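Local coordinates for HIAXHD3 (Humicola insolens, PDB 3ZXK), which probably removes arabinofuranose side chains from xylan as an exo-acting family 43 glycoside hydrolase, a scaffold into which endo-xylanase activity has been engineered, at residues F385-R390 / G522-K527; R404-Y409 / A495-N500; D254-T259 / I304-A309. All blocks are in the same frame, centred on the assembly; numbering follows the deposited sequence.

Interaction 1: residues F385-R390 / G522-K527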
ATOM      1  N   PHE A 385      17.606   9.276  -5.754  1.00  6.75           N
ATOM      2  CA  PHE A 385      18.033   8.199  -6.641  1.00  6.79           C
ATOM      3  C   PHE A 385      19.406   8.512  -7.210  1.00  6.70           C
ATOM      4  O   PHE A 385      19.668   9.641  -7.643  1.00  7.91           O
ATOM      5  CB  PHE A 385      17.048   8.033  -7.794  1.00  7.53           C
ATOM      6  CG  PHE A 385      15.718   7.443  -7.401  1.00  8.98           C
ATOM      7  CD1 PHE A 385      15.541   6.051  -7.353  1.00  9.30           C
ATOM      8  CD2 PHE A 385      14.641   8.276  -7.091  1.00  9.78           C
ATOM      9  CE1 PHE A 385      14.302   5.522  -7.020  1.00  8.89           C
ATOM     10  CE2 PHE A 385      13.410   7.741  -6.767  1.00 10.98           C
ATOM     11  CZ  PHE A 385      13.236   6.370  -6.729  1.00 11.23           C
ATOM     12  N   ARG A 386      20.276   7.510  -7.233  1.00  6.63           N
ATOM     13  CA  ARG A 386      21.620   7.634  -7.780  1.00  7.38           C
ATOM     14  C   ARG A 386      21.686   6.731  -9.022  1.00  7.49           C
ATOM     15  O   ARG A 386      21.388   5.534  -8.929  1.00  7.34           O
ATOM     16  CB  ARG A 386      22.640   7.224  -6.712  1.00  8.39           C
ATOM     17  CG  ARG A 386      24.085   7.406  -7.128  1.00 10.23           C
ATOM     18  CD  ARG A 386      25.018   6.726  -6.155  1.00 12.72           C
ATOM     19  NE  ARG A 386      26.405   6.952  -6.517  1.00 15.61           N
ATOM     20  CZ  ARG A 386      27.427   6.594  -5.754  1.00 17.91           C
ATOM     21  NH1 ARG A 386      27.213   5.997  -4.583  1.00 24.49           N
ATOM     22  NH2 ARG A 386      28.661   6.842  -6.156  1.00 21.67           N
ATOM     23  N   LEU A 387      22.004   7.314 -10.179  1.00  7.77           N
ATOM     24  CA  LEU A 387      21.946   6.602 -11.474  1.00  6.93           C
ATOM     25  C   LEU A 387      23.212   6.704 -12.283  1.00  6.84           C
ATOM     26  O   LEU A 387      23.953   7.694 -12.174  1.00  7.75           O
ATOM     27  CB  LEU A 387      20.777   7.091 -12.335  1.00  7.76           C
ATOM     28  CG  LEU A 387      19.382   6.926 -11.727  1.00 11.08           C
ATOM     29  CD1 LEU A 387      18.961   8.202 -11.021  1.00 11.72           C
ATOM     30  CD2 LEU A 387      18.415   6.554 -12.829  1.00 15.03           C
ATOM     31  N   ASP A 388      23.478   5.667 -13.070  1.00  7.20           N
ATOM     32  CA  ASP A 388      24.434   5.750 -14.177  1.00  7.38           C
ATOM     33  C   ASP A 388      23.612   5.719 -15.489  1.00  6.74           C
ATOM     34  O   ASP A 388      22.949   4.718 -15.781  1.00  8.06           O
ATOM     35  CB  ASP A 388      25.399   4.570 -14.095  1.00  8.15           C
ATOM     36  CG  ASP A 388      26.378   4.469 -15.275  1.00  8.80           C
ATOM     37  OD1 ASP A 388      26.254   5.189 -16.303  1.00  9.18           O
ATOM     38  OD2 ASP A 388      27.280   3.601 -15.178  1.00 14.41           O
ATOM     39  N   VAL A 389      23.633   6.802 -16.261  1.00  6.09           N
ATOM     40  CA  VAL A 389      22.744   6.899 -17.425  1.00  5.31           C
ATOM     41  C   VAL A 389      23.489   6.863 -18.770  1.00  5.60           C
ATOM     42  O   VAL A 389      22.942   7.229 -19.817  1.00  6.20           O
ATOM     43  CB  VAL A 389      21.823   8.150 -17.374  1.00  5.88           C
ATOM     44  CG1 VAL A 389      20.953   8.142 -16.109  1.00  5.73           C
ATOM     45  CG2 VAL A 389      22.636   9.428 -17.474  1.00  6.32           C
ATOM     46  N   ARG A 390      24.736   6.384 -18.749  1.00  5.75           N
ATOM     47  CA  ARG A 390      25.539   6.307 -19.975  1.00  6.59           C
ATOM     48  C   ARG A 390      24.894   5.451 -21.057  1.00  6.56           C
ATOM     49  O   ARG A 390      25.110   5.696 -22.253  1.00  7.86           O
ATOM     50  CB  ARG A 390      26.963   5.860 -19.719  1.00  7.70           C
ATOM     51  CG  ARG A 390      27.771   6.890 -18.946  1.00  9.08           C
ATOM     52  CD  ARG A 390      29.094   6.318 -18.507  1.00 11.93           C
ATOM     53  NE  ARG A 390      28.873   5.086 -17.748  1.00 16.19           N
ATOM     54  CZ  ARG A 390      29.819   4.182 -17.500  1.00 19.78           C
ATOM     55  NH1 ARG A 390      31.048   4.376 -17.950  1.00 26.03           N
ATOM     56  NH2 ARG A 390      29.541   3.091 -16.799  1.00 17.82           N
ATOM     57  N   GLY A 522      18.038   1.050 -25.141  1.00  8.33           N
ATOM     58  CA  GLY A 522      18.687   1.840 -24.082  1.00  7.31           C
ATOM     59  C   GLY A 522      18.522   1.254 -22.703  1.00  5.79           C
ATOM     60  O   GLY A 522      17.642   0.404 -22.460  1.00  5.86           O
ATOM     61  N   GLU A 523      19.398   1.667 -21.796  1.00  4.83           N
ATOM     62  CA  GLU A 523      19.287   1.258 -20.391  1.00  5.48           C
ATOM     63  C   GLU A 523      19.971   2.238 -19.466  1.00  5.32           C
ATOM     64  O   GLU A 523      20.896   2.984 -19.853  1.00  5.99           O
ATOM     65  CB  GLU A 523      19.842  -0.163 -20.170  1.00  6.23           C
ATOM     66  CG  GLU A 523      21.345  -0.274 -20.251  1.00  7.81           C
ATOM     67  CD  GLU A 523      21.796  -1.728 -20.164  1.00  9.84           C
ATOM     68  OE1 GLU A 523      21.315  -2.568 -20.948  1.00 11.10           O
ATOM     69  OE2 GLU A 523      22.635  -2.057 -19.314  1.00 12.13           O
ATOM     70  N   VAL A 524      19.495   2.236 -18.229  1.00  4.97           N
ATOM     71  CA  VAL A 524      20.142   2.936 -17.166  1.00  4.86           C
ATOM     72  C   VAL A 524      20.393   1.975 -16.022  1.00  4.51           C
ATOM     73  O   VAL A 524      19.761   0.921 -15.927  1.00  4.85           O
ATOM     74  CB  VAL A 524      19.323   4.171 -16.699  1.00  4.82           C
ATOM     75  CG1 VAL A 524      19.037   5.121 -17.867  1.00  5.96           C
ATOM     76  CG2 VAL A 524      18.055   3.759 -15.989  1.00  4.85           C
ATOM     77  N   LYS A 525      21.297   2.366 -15.122  1.00  4.88           N
ATOM     78  CA  LYS A 525      21.546   1.590 -13.933  1.00  4.74           C
ATOM     79  C   LYS A 525      21.158   2.455 -12.739  1.00  5.32           C
ATOM     80  O   LYS A 525      21.661   3.585 -12.595  1.00  6.50           O
ATOM     81  CB  LYS A 525      23.039   1.200 -13.840  1.00  5.38           C
ATOM     82  CG  LYS A 525      23.385   0.378 -12.579  1.00  5.89           C
ATOM     83  CD  LYS A 525      24.784  -0.233 -12.616  1.00  9.05           C
ATOM     84  CE  LYS A 525      25.887   0.804 -12.609  1.00 11.94           C
ATOM     85  NZ  LYS A 525      27.214   0.132 -12.606  1.00 16.63           N
ATOM     86  N   VAL A 526      20.290   1.927 -11.894  1.00  5.43           N
ATOM     87  CA  VAL A 526      19.964   2.586 -10.644  1.00  5.32           C
ATOM     88  C   VAL A 526      20.910   2.043  -9.592  1.00  5.78           C
ATOM     89  O   VAL A 526      20.856   0.860  -9.244  1.00  5.58           O
ATOM     90  CB  VAL A 526      18.495   2.353 -10.248  1.00  5.49           C
ATOM     91  CG1 VAL A 526      18.109   3.329  -9.168  1.00  7.11           C
ATOM     92  CG2 VAL A 526      17.591   2.540 -11.464  1.00  6.05           C
ATOM     93  N   LYS A 527      21.821   2.882  -9.123  1.00  6.20           N
ATOM     94  CA  LYS A 527      22.812   2.430  -8.165  1.00  7.00           C
ATOM     95  C   LYS A 527      22.275   2.421  -6.758  1.00  7.05           C
ATOM     96  O   LYS A 527      22.662   1.580  -5.958  1.00  9.27           O
ATOM     97  CB  LYS A 527      24.063   3.295  -8.197  1.00  7.13           C
ATOM     98  CG  LYS A 527      24.749   3.355  -9.555  1.00  8.88           C
ATOM     99  CD  LYS A 527      26.061   4.087  -9.356  1.00 11.75           C
ATOM    100  CE  LYS A 527      26.466   4.846 -10.591  1.00 12.06           C
ATOM    101  NZ  LYS A 527      27.602   5.735 -10.227  1.00 12.91           N
TER
HETATM  102  O   HOH W   1      28.412   2.562 -12.982  1.00 22.65           O
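The aliphatic arm of K527 leans over D388, bringing K527 CE 3.7 Å from D388 CB, and passes R386 at a slant. The like-charged R386 NE and K527 NZ come within 4.1 Å of each other, but both form salt bridges to D456, which probably offsets their repulsion. With CG anti to the backbone N (chi1 175°), D388 has that carbon beside its own carbonyl, on the side where the chain runs on to R390. R390 grips the carboxylate side-on, NE to OD1 and NH2 to OD2 (2.8 Å for R390 NH2 to D388 OD2), and its backbone N also reaches OD1, closing an Asx turn. K525 NZ is too far from D388 OD2 for a salt bridge; a water 2.7 Å from each of these two atoms links them instead. D388 and K525 form an antiparallel hydrogen-bonded pair, with D388 N to K525 O at 2.8 Å. On the opposite sheet face L387 CD2 meets V524 CG2 at 4.2 Å and also touches V526. Strand 380-388 runs between strands 523-533 and 457-464, and L387 and V526 pack on V512 of strand 509-516 in the facing sheet of the concanavalin A-like sandwich.

Interaction 2: residues R404-Y409 / A495-N500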
ATOM      1  N   ARG A 404       1.814   9.870  -9.382  1.00  5.09           N
ATOM      2  CA  ARG A 404       0.393   9.737  -9.090  1.00  5.14           C
ATOM      3  C   ARG A 404      -0.336  10.224 -10.350  1.00  6.17           C
ATOM      4  O   ARG A 404       0.279  10.429 -11.411  1.00  7.02           O
ATOM      5  CB  ARG A 404      -0.009  10.534  -7.842  1.00  4.98           C
ATOM      6  CG  ARG A 404      -1.179   9.938  -7.094  1.00  4.79           C
ATOM      7  CD  ARG A 404      -1.766  10.903  -6.076  1.00  5.85           C
ATOM      8  NE  ARG A 404      -2.839  10.310  -5.280  1.00  6.18           N
ATOM      9  CZ  ARG A 404      -4.128  10.669  -5.316  1.00  5.97           C
ATOM     10  NH1 ARG A 404      -4.581  11.586  -6.172  1.00  7.49           N
ATOM     11  NH2 ARG A 404      -4.986  10.103  -4.471  1.00  7.01           N
ATOM     12  N   ASP A 405      -1.643  10.445 -10.232  1.00  5.98           N
ATOM     13  CA  ASP A 405      -2.448  10.925 -11.365  1.00  6.59           C
ATOM     14  C   ASP A 405      -2.150  12.384 -11.780  1.00  7.41           C
ATOM     15  O   ASP A 405      -2.494  12.767 -12.885  1.00  7.95           O
ATOM     16  CB  ASP A 405      -3.945  10.769 -11.083  1.00  6.93           C
ATOM     17  CG  ASP A 405      -4.396  11.485  -9.821  1.00  7.46           C
ATOM     18  OD1 ASP A 405      -3.611  11.593  -8.855  1.00  6.28           O
ATOM     19  OD2 ASP A 405      -5.565  11.914  -9.799  1.00 10.48           O
ATOM     20  N   ARG A 406      -1.558  13.183 -10.892  1.00  6.74           N
ATOM     21  CA  ARG A 406      -0.954  14.484 -11.264  1.00  6.54           C
ATOM     22  C   ARG A 406       0.498  14.396 -10.862  1.00  6.29           C
ATOM     23  O   ARG A 406       0.816  14.374  -9.679  1.00  7.64           O
ATOM     24  CB  ARG A 406      -1.615  15.652 -10.527  1.00  7.06           C
ATOM     25  CG  ARG A 406      -1.233  17.017 -11.105  1.00  8.22           C
ATOM     26  CD  ARG A 406      -1.297  18.117 -10.072  1.00  9.26           C
ATOM     27  NE  ARG A 406      -2.694  18.465  -9.813  1.00 10.08           N
ATOM     28  CZ  ARG A 406      -3.093  19.319  -8.884  1.00 11.36           C
ATOM     29  NH1 ARG A 406      -2.185  19.958  -8.139  1.00 11.50           N
ATOM     30  NH2 ARG A 406      -4.390  19.549  -8.724  1.00 14.19           N
ATOM     31  N   ALA A 407       1.386  14.336 -11.846  1.00  5.54           N
ATOM     32  CA  ALA A 407       2.780  13.960 -11.596  1.00  5.53           C
ATOM     33  C   ALA A 407       3.801  14.975 -12.133  1.00  5.25           C
ATOM     34  O   ALA A 407       3.497  15.803 -12.969  1.00  6.62           O
ATOM     35  CB  ALA A 407       3.032  12.584 -12.193  1.00  5.71           C
ATOM     36  N   ALA A 408       5.049  14.857 -11.689  1.00  4.64           N
ATOM     37  CA  ALA A 408       6.153  15.684 -12.180  1.00  4.22           C
ATOM     38  C   ALA A 408       7.396  14.873 -11.953  1.00  3.89           C
ATOM     39  O   ALA A 408       7.414  13.972 -11.090  1.00  4.04           O
ATOM     40  CB  ALA A 408       6.254  17.014 -11.414  1.00  4.99           C
ATOM     41  N   TYR A 409       8.454  15.204 -12.686  1.00  4.07           N
ATOM     42  CA  TYR A 409       9.711  14.507 -12.536  1.00  4.00           C
ATOM     43  C   TYR A 409      10.920  15.375 -12.839  1.00  4.31           C
ATOM     44  O   TYR A 409      10.784  16.422 -13.481  1.00  4.48           O
ATOM     45  CB  TYR A 409       9.753  13.235 -13.368  1.00  4.15           C
ATOM     46  CG  TYR A 409       9.807  13.319 -14.888  1.00  3.98           C
ATOM     47  CD1 TYR A 409      10.986  13.729 -15.563  1.00  4.23           C
ATOM     48  CD2 TYR A 409       8.730  12.889 -15.667  1.00  4.45           C
ATOM     49  CE1 TYR A 409      11.066  13.723 -16.952  1.00  4.78           C
ATOM     50  CE2 TYR A 409       8.795  12.869 -17.055  1.00  4.53           C
ATOM     51  CZ  TYR A 409       9.966  13.312 -17.690  1.00  4.41           C
ATOM     52  OH  TYR A 409      10.095  13.263 -19.045  1.00  4.89           O
ATOM     53  N   ALA A 495       8.108  24.927  -7.999  1.00 10.70           N
ATOM     54  CA  ALA A 495       7.576  24.025  -6.974  1.00 10.62           C
ATOM     55  C   ALA A 495       6.303  23.419  -7.539  1.00 11.03           C
ATOM     56  O   ALA A 495       5.460  24.131  -8.105  1.00 15.62           O
ATOM     57  CB  ALA A 495       7.275  24.776  -5.685  1.00 11.87           C
ATOM     58  N   PHE A 496       6.153  22.114  -7.403  1.00  9.16           N
ATOM     59  CA  PHE A 496       5.039  21.423  -8.038  1.00  8.52           C
ATOM     60  C   PHE A 496       3.909  21.224  -7.039  1.00  8.54           C
ATOM     61  O   PHE A 496       4.121  20.628  -5.980  1.00  9.18           O
ATOM     62  CB  PHE A 496       5.523  20.086  -8.606  1.00  9.01           C
ATOM     63  CG  PHE A 496       4.414  19.154  -9.023  1.00  8.45           C
ATOM     64  CD1 PHE A 496       3.726  19.345 -10.227  1.00  9.26           C
ATOM     65  CD2 PHE A 496       4.063  18.077  -8.216  1.00  8.76           C
ATOM     66  CE1 PHE A 496       2.721  18.463 -10.611  1.00  8.34           C
ATOM     67  CE2 PHE A 496       3.041  17.217  -8.585  1.00  9.32           C
ATOM     68  CZ  PHE A 496       2.378  17.408  -9.780  1.00  9.34           C
ATOM     69  N   ALA A 497       2.723  21.729  -7.389  1.00  7.84           N
ATOM     70  CA  ALA A 497       1.546  21.627  -6.549  1.00  7.87           C
ATOM     71  C   ALA A 497       0.903  20.239  -6.702  1.00  7.92           C
ATOM     72  O   ALA A 497       0.619  19.774  -7.818  1.00  9.07           O
ATOM     73  CB  ALA A 497       0.540  22.709  -6.907  1.00  8.20           C
ATOM     74  N   MET A 498       0.635  19.613  -5.569  1.00  7.39           N
ATOM     75  CA  MET A 498       0.163  18.221  -5.528  1.00  7.58           C
ATOM     76  C   MET A 498      -1.333  18.138  -5.331  1.00  6.99           C
ATOM     77  O   MET A 498      -1.917  18.932  -4.573  1.00  8.16           O
ATOM     78  CB  MET A 498       0.868  17.480  -4.410  1.00  8.79           C
ATOM     79  CG  MET A 498       2.378  17.547  -4.538  1.00  9.03           C
ATOM     80  SD  MET A 498       3.202  17.409  -2.944  1.00  9.66           S
ATOM     81  CE  MET A 498       2.750  15.717  -2.579  1.00  8.42           C
ATOM     82  N   THR A 499      -1.984  17.173  -5.992  1.00  6.78           N
ATOM     83  CA  THR A 499      -3.437  17.027  -5.803  1.00  7.53           C
ATOM     84  C   THR A 499      -3.839  16.470  -4.422  1.00  7.27           C
ATOM     85  O   THR A 499      -3.137  15.618  -3.868  1.00  6.77           O
ATOM     86  CB  THR A 499      -4.086  16.184  -6.919  1.00  7.90           C
ATOM     87  OG1 THR A 499      -5.509  16.233  -6.755  1.00  9.60           O
ATOM     88  CG2 THR A 499      -3.575  14.747  -6.882  1.00  8.16           C
ATOM     89  N   ASN A 500      -4.968  16.957  -3.879  1.00  7.18           N
ATOM     90  CA  ASN A 500      -5.583  16.380  -2.660  1.00  7.91           C
ATOM     91  C   ASN A 500      -6.746  15.437  -2.956  1.00  7.49           C
ATOM     92  O   ASN A 500      -7.379  14.939  -2.020  1.00  8.88           O
ATOM     93  CB  ASN A 500      -6.085  17.472  -1.708  1.00  8.62           C
ATOM     94  CG  ASN A 500      -4.959  18.277  -1.118  1.00  9.95           C
ATOM     95  OD1 ASN A 500      -3.929  17.720  -0.699  1.00  9.86           O
ATOM     96  ND2 ASN A 500      -5.125  19.607  -1.113  1.00 10.41           N
TER
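R406 NH1 donates to A497 O at 2.8 Å and is salt-bridged to E474, so two acceptors hold this nitrogen. A497 O lies in the guanidinium plane, yet the donor stands 67° out of the carbonyl plane, above it. A turn about CG-CD (chi3 -75°) takes NE out of the chain's extended line, and T499 N lies over one guanidinium face. R406 CD packs 3.8 Å from F496 CZ. An alanine in place of R406 would probably leave A497 O without this donor and E474 without its mate, and open a gap beside T499 and the F496 ring. That ring presents its edge to the backbone, F496 CZ lying 3.4 Å from R406 O, while A408 CB sits over its face, 3.7 Å from the centroid and 15° off the normal, a CH-pi contact. No beta bridge joins the segments: the nearest CA atoms, of R406 and T499, are 6.5 Å apart. Side chains reach across to side chains and backbone between the two sheets of a beta sandwich, strand 406-415 in one and the outermost strand 490-497 in the other. Y508 OH hydrogen-bonds to both R406 O and T499 N. T499 CG2 meets R404 NH1 at 3.4 Å, and the T499 and D405 side chains cross at about a right angle; R404 NH1 is salt-bridged to D405 OD1 through a weak hydrogen bond, and R404 NE bonds to T506 O.

Interaction 3: residues D254-T259 / I304-A309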
ATOM      1  N   ASP A 254      -6.514  -8.508  19.144  1.00  6.17           N
ATOM      2  CA  ASP A 254      -6.198  -8.755  20.539  1.00  7.10           C
ATOM      3  C   ASP A 254      -4.683  -8.805  20.710  1.00  7.99           C
ATOM      4  O   ASP A 254      -3.982  -9.416  19.896  1.00  7.93           O
ATOM      5  CB  ASP A 254      -6.810 -10.080  21.025  1.00  9.79           C
ATOM      6  CG  ASP A 254      -6.459 -11.302  20.132  1.00 11.13           C
ATOM      7  OD1 ASP A 254      -6.728 -11.276  18.898  1.00 15.00           O
ATOM      8  OD2 ASP A 254      -6.015 -12.336  20.673  1.00 20.07           O
ATOM      9  N   ALA A 255      -4.183  -8.162  21.755  1.00  9.05           N
ATOM     10  CA  ALA A 255      -2.770  -8.312  22.137  1.00 10.22           C
ATOM     11  C   ALA A 255      -2.597  -9.570  22.995  1.00 10.83           C
ATOM     12  O   ALA A 255      -3.586 -10.157  23.469  1.00 12.07           O
ATOM     13  CB  ALA A 255      -2.279  -7.067  22.872  1.00 11.23           C
ATOM     14  N   PRO A 256      -1.348 -10.017  23.190  1.00 10.39           N
ATOM     15  CA  PRO A 256      -1.159 -11.209  24.020  1.00 12.32           C
ATOM     16  C   PRO A 256      -1.749 -11.096  25.435  1.00 14.31           C
ATOM     17  O   PRO A 256      -2.133 -12.114  26.008  1.00 15.48           O
ATOM     18  CB  PRO A 256       0.367 -11.357  24.070  1.00 13.40           C
ATOM     19  CG  PRO A 256       0.819 -10.760  22.787  1.00 12.17           C
ATOM     20  CD  PRO A 256      -0.076  -9.566  22.586  1.00 11.41           C
ATOM     21  N   ASP A 257      -1.853  -9.887  25.982  1.00 13.80           N
ATOM     22  CA  ASP A 257      -2.421  -9.707  27.332  1.00 14.53           C
ATOM     23  C   ASP A 257      -3.966  -9.763  27.351  1.00 15.15           C
ATOM     24  O   ASP A 257      -4.594  -9.610  28.405  1.00 16.30           O
ATOM     25  CB  ASP A 257      -1.857  -8.430  27.990  1.00 14.98           C
ATOM     26  CG  ASP A 257      -2.389  -7.135  27.366  1.00 16.54           C
ATOM     27  OD1 ASP A 257      -3.062  -7.190  26.317  1.00 15.84           O
ATOM     28  OD2 ASP A 257      -2.146  -6.048  27.949  1.00 17.66           O
ATOM     29  N   GLY A 258      -4.578 -10.006  26.189  1.00 15.20           N
ATOM     30  CA  GLY A 258      -6.047 -10.084  26.082  1.00 15.07           C
ATOM     31  C   GLY A 258      -6.765  -8.764  25.819  1.00 14.34           C
ATOM     32  O   GLY A 258      -7.990  -8.731  25.638  1.00 15.45           O
ATOM     33  N   THR A 259      -6.019  -7.666  25.799  1.00 13.55           N
ATOM     34  CA  THR A 259      -6.621  -6.361  25.550  1.00 13.49           C
ATOM     35  C   THR A 259      -6.771  -6.167  24.051  1.00 11.60           C
ATOM     36  O   THR A 259      -5.885  -6.551  23.268  1.00 13.27           O
ATOM     37  CB  THR A 259      -5.769  -5.196  26.101  1.00 14.57           C
ATOM     38  OG1 THR A 259      -4.455  -5.239  25.511  1.00 18.11           O
ATOM     39  CG2 THR A 259      -5.667  -5.257  27.617  1.00 15.91           C
ATOM     40  N   ILE A 304       1.479   1.736  25.366  1.00  8.11           N
ATOM     41  CA  ILE A 304       1.976   0.812  24.367  1.00  7.92           C
ATOM     42  C   ILE A 304       1.179  -0.510  24.472  1.00  7.46           C
ATOM     43  O   ILE A 304       0.946  -1.013  25.549  1.00  7.93           O
ATOM     44  CB  ILE A 304       3.519   0.616  24.512  1.00  8.24           C
ATOM     45  CG1 ILE A 304       4.105  -0.018  23.246  1.00  9.51           C
ATOM     46  CG2 ILE A 304       3.864  -0.126  25.807  1.00  9.68           C
ATOM     47  CD1 ILE A 304       4.194   0.940  22.086  1.00 13.28           C
ATOM     48  N   PRO A 305       0.721  -1.068  23.342  1.00  7.06           N
ATOM     49  CA  PRO A 305      -0.141  -2.265  23.465  1.00  7.27           C
ATOM     50  C   PRO A 305       0.575  -3.505  23.989  1.00  8.05           C
ATOM     51  O   PRO A 305      -0.063  -4.382  24.575  1.00  9.59           O
ATOM     52  CB  PRO A 305      -0.653  -2.471  22.028  1.00  7.09           C
ATOM     53  CG  PRO A 305      -0.602  -1.071  21.428  1.00  7.61           C
ATOM     54  CD  PRO A 305       0.660  -0.470  21.998  1.00  7.25           C
ATOM     55  N   VAL A 306       1.881  -3.577  23.766  1.00  9.20           N
ATOM     56  CA  VAL A 306       2.691  -4.678  24.282  1.00  8.77           C
ATOM     57  C   VAL A 306       3.902  -4.100  24.978  1.00  9.14           C
ATOM     58  O   VAL A 306       4.606  -3.287  24.391  1.00  9.03           O
ATOM     59  CB  VAL A 306       3.119  -5.660  23.157  1.00  9.26           C
ATOM     60  CG1 VAL A 306       4.095  -6.722  23.665  1.00 10.59           C
ATOM     61  CG2 VAL A 306       1.886  -6.330  22.585  1.00  9.67           C
ATOM     62  N   ARG A 307       4.139  -4.543  26.214  1.00 10.59           N
ATOM     63  CA  ARG A 307       5.247  -4.045  27.050  1.00 11.31           C
ATOM     64  C   ARG A 307       6.459  -4.925  26.846  1.00 12.26           C
ATOM     65  O   ARG A 307       6.326  -6.142  26.763  1.00 13.81           O
ATOM     66  CB  ARG A 307       4.849  -3.967  28.545  1.00 11.52           C
ATOM     67  CG  ARG A 307       3.714  -2.959  28.786  1.00 11.88           C
ATOM     68  CD  ARG A 307       2.899  -3.242  30.056  1.00 10.85           C
ATOM     69  NE  ARG A 307       2.126  -4.472  29.957  1.00 10.36           N
ATOM     70  CZ  ARG A 307       0.950  -4.590  29.353  1.00  9.76           C
ATOM     71  NH1 ARG A 307       0.371  -3.549  28.747  1.00 10.33           N
ATOM     72  NH2 ARG A 307       0.350  -5.769  29.350  1.00 12.80           N
ATOM     73  N   GLY A 308       7.638  -4.311  26.756  1.00 12.44           N
ATOM     74  CA  GLY A 308       8.886  -5.057  26.566  1.00 13.23           C
ATOM     75  C   GLY A 308       8.883  -5.874  25.285  1.00 12.72           C
ATOM     76  O   GLY A 308       9.385  -6.991  25.252  1.00 13.94           O
ATOM     77  N   ALA A 309       8.285  -5.318  24.236  1.00 13.53           N
ATOM     78  CA  ALA A 309       8.189  -6.010  22.952  1.00 12.93           C
ATOM     79  C   ALA A 309       9.531  -6.137  22.260  1.00 13.63           C
ATOM     80  O   ALA A 309      10.392  -5.271  22.396  1.00 13.45           O
ATOM     81  CB  ALA A 309       7.214  -5.297  22.030  1.00 12.68           C
TER
HETATM   82  O   HOH W   2       0.054  -7.357  25.424  1.00 15.46           O
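D257 takes the salt bridge from R307 on the anti side of its carboxylate: R307 NH2 lies 2.9 Å from D257 OD2, 28° out of the carboxylate plane. The bond is nevertheless almost straight (176° at the hydrogen), OD2 lying in the guanidinium plane. The other oxygen is taken up within its own loop: D257 OD1 accepts from T259 OG1 through its syn lone pair and from T259 N at 3.0 Å, the latter an Asx turn. With D257 CG between the backbone N and the carbonyl carbon (chi1 71°), these bonds probably fix the rotation of the carboxylate. A water joins the backbones, 3.2 Å from D257 N and 3.1 Å from P305 O. Beside the polar pair, V306 CG2 packs 3.8 Å from P256 CD, the side chains crossing at about a right angle, and also touches A255; F29 of strand 28-32 contacts all three. A type I turn from A255 to G258 carries the bond G258 N to A255 O, and A255 N bonds to T259 O. With G258 at positive phi, this is the type I turn plus G1 bulge of a beta hairpin, joining strands 250-254 and 260-267 in a blade of the family 43 propeller.

Interactions 1 and 2 belong to the C-terminal concanavalin A-like domain: interaction 1 lies within the seven-stranded sheet, and interaction 2, nested in the chain loop that interaction 1 closes, joins the edge strand of that sheet to the facing one; their centres are 24 Å apart and nearest atoms about 9 Å. Interaction 3 lies earlier in the chain, 46 Å from interaction 1 and 40 Å from interaction 2 between centres. In interaction 2 the R404 side chain is about 9 Å from the bound arabinofuranose and about 11 Å from a xylopyranose, and pocket residue W502 follows N500 closely. The hairpin of interaction 3 leads into strand 260-267, which carries pocket residues F265 and D267.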